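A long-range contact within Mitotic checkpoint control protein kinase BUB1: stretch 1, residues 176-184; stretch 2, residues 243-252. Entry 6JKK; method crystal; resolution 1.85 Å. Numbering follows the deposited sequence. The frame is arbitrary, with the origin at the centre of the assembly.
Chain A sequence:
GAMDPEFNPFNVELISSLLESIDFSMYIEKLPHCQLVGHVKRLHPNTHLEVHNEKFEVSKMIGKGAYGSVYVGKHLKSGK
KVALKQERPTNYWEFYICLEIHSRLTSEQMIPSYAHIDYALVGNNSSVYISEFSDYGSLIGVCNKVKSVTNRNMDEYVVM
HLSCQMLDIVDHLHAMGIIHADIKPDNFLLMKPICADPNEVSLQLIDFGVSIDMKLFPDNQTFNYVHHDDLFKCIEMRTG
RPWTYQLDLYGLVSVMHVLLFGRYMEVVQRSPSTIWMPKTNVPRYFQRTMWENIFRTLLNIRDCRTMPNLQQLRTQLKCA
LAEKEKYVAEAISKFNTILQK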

ATOM      1  N   MET A 176     -11.857  -4.029   7.588  1.00 15.16           N
ATOM      2  CA  MET A 176     -12.707  -2.880   7.304  1.00 18.29           C
ATOM      3  C   MET A 176     -13.422  -3.027   5.957  1.00 22.08           C
ATOM      4  O   MET A 176     -14.167  -2.136   5.544  1.00 22.33           O
ATOM      5  CB  MET A 176     -11.878  -1.588   7.325  1.00 20.91           C
ATOM      6  CG  MET A 176     -11.404  -1.171   8.721  1.00 25.74           C
ATOM      7  SD  MET A 176     -10.520   0.409   8.767  1.00 26.95           S
ATOM      8  CE  MET A 176      -8.878  -0.080   8.218  1.00 27.34           C
ATOM      9  N   GLY A 177     -13.196  -4.148   5.271  1.00 22.14           N
ATOM     10  CA  GLY A 177     -13.882  -4.418   4.013  1.00 20.12           C
ATOM     11  C   GLY A 177     -13.319  -3.662   2.823  1.00 21.08           C
ATOM     12  O   GLY A 177     -14.024  -3.400   1.841  1.00 20.59           O
ATOM     13  N   ILE A 178     -12.038  -3.316   2.900  1.00 14.38           N
ATOM     14  CA  ILE A 178     -11.381  -2.597   1.812  1.00 11.82           C
ATOM     15  C   ILE A 178     -10.259  -3.434   1.190  1.00 15.71           C
ATOM     16  O   ILE A 178      -9.432  -4.005   1.908  1.00 17.04           O
ATOM     17  CB  ILE A 178     -10.810  -1.244   2.306  1.00 17.96           C
ATOM     18  CG1 ILE A 178     -11.922  -0.391   2.930  1.00 17.01           C
ATOM     19  CG2 ILE A 178     -10.106  -0.491   1.160  1.00 13.78           C
ATOM     20  CD1 ILE A 178     -12.740   0.384   1.907  1.00 20.14           C
ATOM     21  N   ILE A 179     -10.254  -3.521  -0.141  1.00 13.36           N
ATOM     22  CA  ILE A 179      -9.152  -4.142  -0.871  1.00 15.11           C
ATOM     23  C   ILE A 179      -8.333  -3.015  -1.492  1.00 13.90           C
ATOM     24  O   ILE A 179      -8.872  -2.200  -2.236  1.00 17.73           O
ATOM     25  CB  ILE A 179      -9.668  -5.101  -1.964  1.00 18.27           C
ATOM     26  CG1 ILE A 179     -10.530  -6.197  -1.329  1.00 18.11           C
ATOM     27  CG2 ILE A 179      -8.503  -5.736  -2.725  1.00 17.46           C
ATOM     28  CD1 ILE A 179     -11.399  -6.969  -2.314  1.00 24.82           C
ATOM     29  N   HIS A 180      -7.044  -2.945  -1.161  1.00 16.05           N
ATOM     30  CA  HIS A 180      -6.202  -1.870  -1.683  1.00 18.78           C
ATOM     31  C   HIS A 180      -6.110  -1.964  -3.206  1.00 16.56           C
ATOM     32  O   HIS A 180      -6.215  -0.955  -3.914  1.00 18.41           O
ATOM     33  CB  HIS A 180      -4.806  -1.911  -1.051  1.00 18.30           C
ATOM     34  CG  HIS A 180      -3.891  -0.840  -1.557  1.00 12.88           C
ATOM     35  ND1 HIS A 180      -3.246  -0.927  -2.772  1.00 17.56           N
ATOM     36  CD2 HIS A 180      -3.534   0.352  -1.024  1.00 11.57           C
ATOM     37  CE1 HIS A 180      -2.527   0.164  -2.964  1.00 16.74           C
ATOM     38  NE2 HIS A 180      -2.680   0.955  -1.916  1.00 13.15           N
ATOM     39  N   ALA A 181      -5.895  -3.191  -3.685  1.00 14.19           N
ATOM     40  CA  ALA A 181      -5.945  -3.548  -5.105  1.00 16.75           C
ATOM     41  C   ALA A 181      -4.731  -3.137  -5.954  1.00 17.82           C
ATOM     42  O   ALA A 181      -4.679  -3.446  -7.142  1.00 19.41           O
ATOM     43  CB  ALA A 181      -7.273  -3.087  -5.754  1.00 18.77           C
ATOM     44  N   ASP A 182      -3.754  -2.465  -5.353  1.00 18.30           N
ATOM     45  CA  ASP A 182      -2.511  -2.161  -6.069  1.00 19.51           C
ATOM     46  C   ASP A 182      -1.331  -2.229  -5.104  1.00 15.15           C
ATOM     47  O   ASP A 182      -0.476  -1.340  -5.087  1.00 19.26           O
ATOM     48  CB  ASP A 182      -2.595  -0.779  -6.736  1.00 21.10           C
ATOM     49  CG  ASP A 182      -1.518  -0.559  -7.797  1.00 27.64           C
ATOM     50  OD1 ASP A 182      -0.986  -1.548  -8.349  1.00 27.66           O
ATOM     51  OD2 ASP A 182      -1.215   0.616  -8.084  1.00 32.66           O
ATOM     52  N   ILE A 183      -1.286  -3.281  -4.286  1.00 13.96           N
ATOM     53  CA  ILE A 183      -0.203  -3.420  -3.319  1.00 15.08           C
ATOM     54  C   ILE A 183       1.110  -3.765  -4.012  1.00 19.73           C
ATOM     55  O   ILE A 183       1.215  -4.773  -4.711  1.00 18.94           O
ATOM     56  CB  ILE A 183      -0.514  -4.459  -2.229  1.00 14.66           C
ATOM     57  CG1 ILE A 183      -1.710  -3.983  -1.393  1.00 14.41           C
ATOM     58  CG2 ILE A 183       0.707  -4.668  -1.338  1.00 16.89           C
ATOM     59  CD1 ILE A 183      -1.929  -4.781  -0.125  1.00 17.26           C
ATOM     60  N   LYS A 184       2.108  -2.911  -3.811  1.00 15.95           N
ATOM     61  CA  LYS A 184       3.438  -3.134  -4.375  1.00 19.22           C
ATOM     62  C   LYS A 184       4.439  -2.370  -3.509  1.00 17.14           C
ATOM     63  O   LYS A 184       4.019  -1.586  -2.658  1.00 15.06           O
ATOM     64  CB  LYS A 184       3.469  -2.707  -5.840  1.00 22.28           C
ATOM     65  CG  LYS A 184       3.216  -1.247  -6.070  1.00 23.28           C
ATOM     66  CD  LYS A 184       2.785  -1.019  -7.507  1.00 32.43           C
ATOM     67  CE  LYS A 184       2.491   0.443  -7.754  1.00 35.75           C
ATOM     68  NZ  LYS A 184       1.723   0.620  -9.016  1.00 50.57           N
ATOM     69  N   TRP A 243     -12.022 -13.739  -7.528  1.00 29.06           N
ATOM     70  CA  TRP A 243     -11.134 -13.270  -6.468  1.00 24.44           C
ATOM     71  C   TRP A 243     -11.738 -12.070  -5.759  1.00 25.71           C
ATOM     72  O   TRP A 243     -12.541 -11.340  -6.334  1.00 27.06           O
ATOM     73  CB  TRP A 243      -9.776 -12.864  -7.043  1.00 28.51           C
ATOM     74  CG  TRP A 243      -9.888 -11.886  -8.164  1.00 28.07           C
ATOM     75  CD1 TRP A 243      -9.947 -12.173  -9.497  1.00 36.34           C
ATOM     76  CD2 TRP A 243      -9.954 -10.459  -8.057  1.00 27.98           C
ATOM     77  NE1 TRP A 243     -10.046 -11.013 -10.226  1.00 26.66           N
ATOM     78  CE2 TRP A 243     -10.053  -9.946  -9.364  1.00 28.67           C
ATOM     79  CE3 TRP A 243      -9.942  -9.565  -6.982  1.00 25.36           C
ATOM     80  CZ2 TRP A 243     -10.139  -8.578  -9.623  1.00 29.02           C
ATOM     81  CZ3 TRP A 243     -10.025  -8.211  -7.240  1.00 27.92           C
ATOM     82  CH2 TRP A 243     -10.119  -7.730  -8.546  1.00 28.96           C
ATOM     83  N   THR A 244     -11.345 -11.879  -4.505  1.00 22.56           N
ATOM     84  CA  THR A 244     -11.586 -10.632  -3.793  1.00 23.66           C
ATOM     85  C   THR A 244     -10.282 -10.246  -3.108  1.00 21.01           C
ATOM     86  O   THR A 244      -9.386  -9.688  -3.738  1.00 21.24           O
ATOM     87  CB  THR A 244     -12.718 -10.758  -2.746  1.00 24.74           C
ATOM     88  OG1 THR A 244     -12.462 -11.878  -1.887  1.00 24.42           O
ATOM     89  CG2 THR A 244     -14.069 -10.935  -3.428  1.00 27.27           C
ATOM     90  N   TYR A 245     -10.165 -10.578  -1.827  1.00 21.70           N
ATOM     91  CA  TYR A 245      -8.995 -10.186  -1.033  1.00 19.62           C
ATOM     92  C   TYR A 245      -7.687 -10.849  -1.484  1.00 15.86           C
ATOM     93  O   TYR A 245      -6.602 -10.356  -1.163  1.00 20.32           O
ATOM     94  CB  TYR A 245      -9.251 -10.447   0.459  1.00 16.64           C
ATOM     95  CG  TYR A 245     -10.468  -9.716   0.991  1.00 22.48           C
ATOM     96  CD1 TYR A 245     -10.377  -8.399   1.433  1.00 20.78           C
ATOM     97  CD2 TYR A 245     -11.707 -10.341   1.048  1.00 25.91           C
ATOM     98  CE1 TYR A 245     -11.488  -7.727   1.915  1.00 18.30           C
ATOM     99  CE2 TYR A 245     -12.819  -9.680   1.527  1.00 29.77           C
ATOM    100  CZ  TYR A 245     -12.705  -8.375   1.960  1.00 21.95           C
ATOM    101  OH  TYR A 245     -13.818  -7.719   2.437  1.00 25.50           O
ATOM    102  N   GLN A 246      -7.782 -11.947  -2.235  1.00 16.79           N
ATOM    103  CA  GLN A 246      -6.589 -12.642  -2.735  1.00 17.12           C
ATOM    104  C   GLN A 246      -5.666 -11.712  -3.520  1.00 21.36           C
ATOM    105  O   GLN A 246      -4.444 -11.915  -3.554  1.00 22.63           O
ATOM    106  CB  GLN A 246      -6.971 -13.832  -3.624  1.00 18.21           C
ATOM    107  CG  GLN A 246      -7.865 -14.887  -2.964  1.00 25.95           C
ATOM    108  CD  GLN A 246      -9.344 -14.615  -3.176  1.00 25.21           C
ATOM    109  OE1 GLN A 246      -9.801 -13.482  -3.044  1.00 22.31           O
ATOM    110  NE2 GLN A 246     -10.098 -15.658  -3.515  1.00 24.21           N
ATOM    111  N   LEU A 247      -6.252 -10.697  -4.157  1.00 17.34           N
ATOM    112  CA  LEU A 247      -5.483  -9.752  -4.976  1.00 20.94           C
ATOM    113  C   LEU A 247      -4.442  -9.009  -4.141  1.00 22.95           C
ATOM    114  O   LEU A 247      -3.307  -8.799  -4.581  1.00 20.41           O
ATOM    115  CB  LEU A 247      -6.418  -8.754  -5.677  1.00 22.83           C
ATOM    116  CG  LEU A 247      -5.766  -7.775  -6.656  1.00 24.36           C
ATOM    117  CD1 LEU A 247      -5.087  -8.537  -7.791  1.00 27.54           C
ATOM    118  CD2 LEU A 247      -6.764  -6.775  -7.214  1.00 25.42           C
ATOM    119  N   ASP A 248      -4.842  -8.607  -2.937  1.00 18.05           N
ATOM    120  CA  ASP A 248      -3.936  -7.930  -2.016  1.00 13.73           C
ATOM    121  C   ASP A 248      -2.893  -8.891  -1.461  1.00 16.09           C
ATOM    122  O   ASP A 248      -1.730  -8.525  -1.296  1.00 19.43           O
ATOM    123  CB  ASP A 248      -4.726  -7.316  -0.862  1.00 12.80           C
ATOM    124  CG  ASP A 248      -5.259  -5.949  -1.189  1.00 20.69           C
ATOM    125  OD1 ASP A 248      -5.023  -5.477  -2.324  1.00 16.85           O
ATOM    126  OD2 ASP A 248      -5.911  -5.349  -0.310  1.00 20.69           O
ATOM    127  N   LEU A 249      -3.317 -10.119  -1.177  1.00 15.99           N
ATOM    128  CA  LEU A 249      -2.430 -11.112  -0.572  1.00 17.32           C
ATOM    129  C   LEU A 249      -1.357 -11.516  -1.585  1.00 18.77           C
ATOM    130  O   LEU A 249      -0.213 -11.794  -1.226  1.00 16.94           O
ATOM    131  CB  LEU A 249      -3.233 -12.317  -0.067  1.00 15.73           C
ATOM    132  CG  LEU A 249      -4.331 -11.962   0.944  1.00 17.25           C
ATOM    133  CD1 LEU A 249      -4.995 -13.195   1.516  1.00 23.66           C
ATOM    134  CD2 LEU A 249      -3.783 -11.094   2.071  1.00 15.13           C
ATOM    135  N   TYR A 250      -1.729 -11.506  -2.859  1.00 13.33           N
ATOM    136  CA  TYR A 250      -0.760 -11.697  -3.936  1.00 14.69           C
ATOM    137  C   TYR A 250       0.229 -10.536  -3.943  1.00 15.77           C
ATOM    138  O   TYR A 250       1.442 -10.748  -4.020  1.00 17.82           O
ATOM    139  CB  TYR A 250      -1.484 -11.800  -5.281  1.00 15.09           C
ATOM    140  CG  TYR A 250      -0.569 -11.917  -6.484  1.00 19.29           C
ATOM    141  CD1 TYR A 250      -0.098 -13.151  -6.903  1.00 21.82           C
ATOM    142  CD2 TYR A 250      -0.189 -10.790  -7.201  1.00 26.14           C
ATOM    143  CE1 TYR A 250       0.734 -13.261  -8.003  1.00 23.94           C
ATOM    144  CE2 TYR A 250       0.637 -10.885  -8.295  1.00 24.54           C
ATOM    145  CZ  TYR A 250       1.097 -12.122  -8.692  1.00 28.55           C
ATOM    146  OH  TYR A 250       1.921 -12.216  -9.785  1.00 32.33           O
ATOM    147  N   GLY A 251      -0.287  -9.311  -3.843  1.00 14.20           N
ATOM    148  CA  GLY A 251       0.558  -8.126  -3.811  1.00 15.53           C
ATOM    149  C   GLY A 251       1.533  -8.138  -2.651  1.00 21.00           C
ATOM    150  O   GLY A 251       2.709  -7.756  -2.796  1.00 14.10           O
ATOM    151  N   LEU A 252       1.039  -8.591  -1.498  1.00 15.13           N
ATOM    152  CA  LEU A 252       1.848  -8.732  -0.290  1.00 18.72           C
ATOM    153  C   LEU A 252       3.071  -9.611  -0.528  1.00 17.36           C
ATOM    154  O   LEU A 252       4.190  -9.243  -0.165  1.00 18.72           O
ATOM    155  CB  LEU A 252       1.010  -9.344   0.836  1.00 23.40           C
ATOM    156  CG  LEU A 252       0.742  -8.518   2.091  1.00 28.89           C
ATOM    157  CD1 LEU A 252       0.097  -9.385   3.163  1.00 22.48           C
ATOM    158  CD2 LEU A 252       2.017  -7.876   2.615  1.00 21.93           C
TER
HETATM  159  O   HOH W   1      -3.136  -5.335  -4.421  1.00 19.73           O

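What holds the loop at His180 and Ala181 to the helix? The carboxylate of Asp248 does, by accepting two backbone hydrogen bonds from consecutive residues: His180 N to Asp248 OD2 at 2.8 Å and Ala181 N to Asp248 OD1, also at 2.8 Å. With chi1 in the m well, the side chain carries its carboxylate nearer the loop, so each oxygen can meet an amide. Water 1 extends the grip, donating to Asp248 OD1 (2.8 Å) and accepting from Ile183 N (2.8 Å). One buried acid thus serves three backbone amides, those of His180 and Ala181 directly and that of Ile183 through water.

How does Ile179 fill the space beside this polar centre? Its CB points toward the second stretch, and the side chain packs against Tyr245, with Ile179 CG1 3.5 Å from Tyr245 CD1. Ile179 CD1 lies over one face of the ring and also reaches Thr244, 3.6 Å from Thr244 C. The tyrosine reaches back to the residue just before the strand, Tyr245 OH coming within 3.7 Å of Gly177 CA. Of all the residues here, Ile179 has the most surface covered, and its own CA sits 3.5 Å from Asp248 OD2.

Why can the backbones draw so close at Ile183? Here the helix presents Gly251, and the two CA atoms, Ile183 CA and Gly251 CA, are 4.8 Å apart. Ile183 O rests 3.5 Å from Gly251 CA; a CB on that glycine would point toward the loop and clash with this same oxygen. The CA-to-CB bond of Ile183 points toward the helix, and its side chain places Ile183 CD1 3.7 Å from Asp248 CG and Ile183 CG2 3.9 Å from Leu252 N. Ile179 and Ile183 thus both pack against Asp248, setting aliphatic groups in van der Waals contact with the carboxylate that binds the intervening amides.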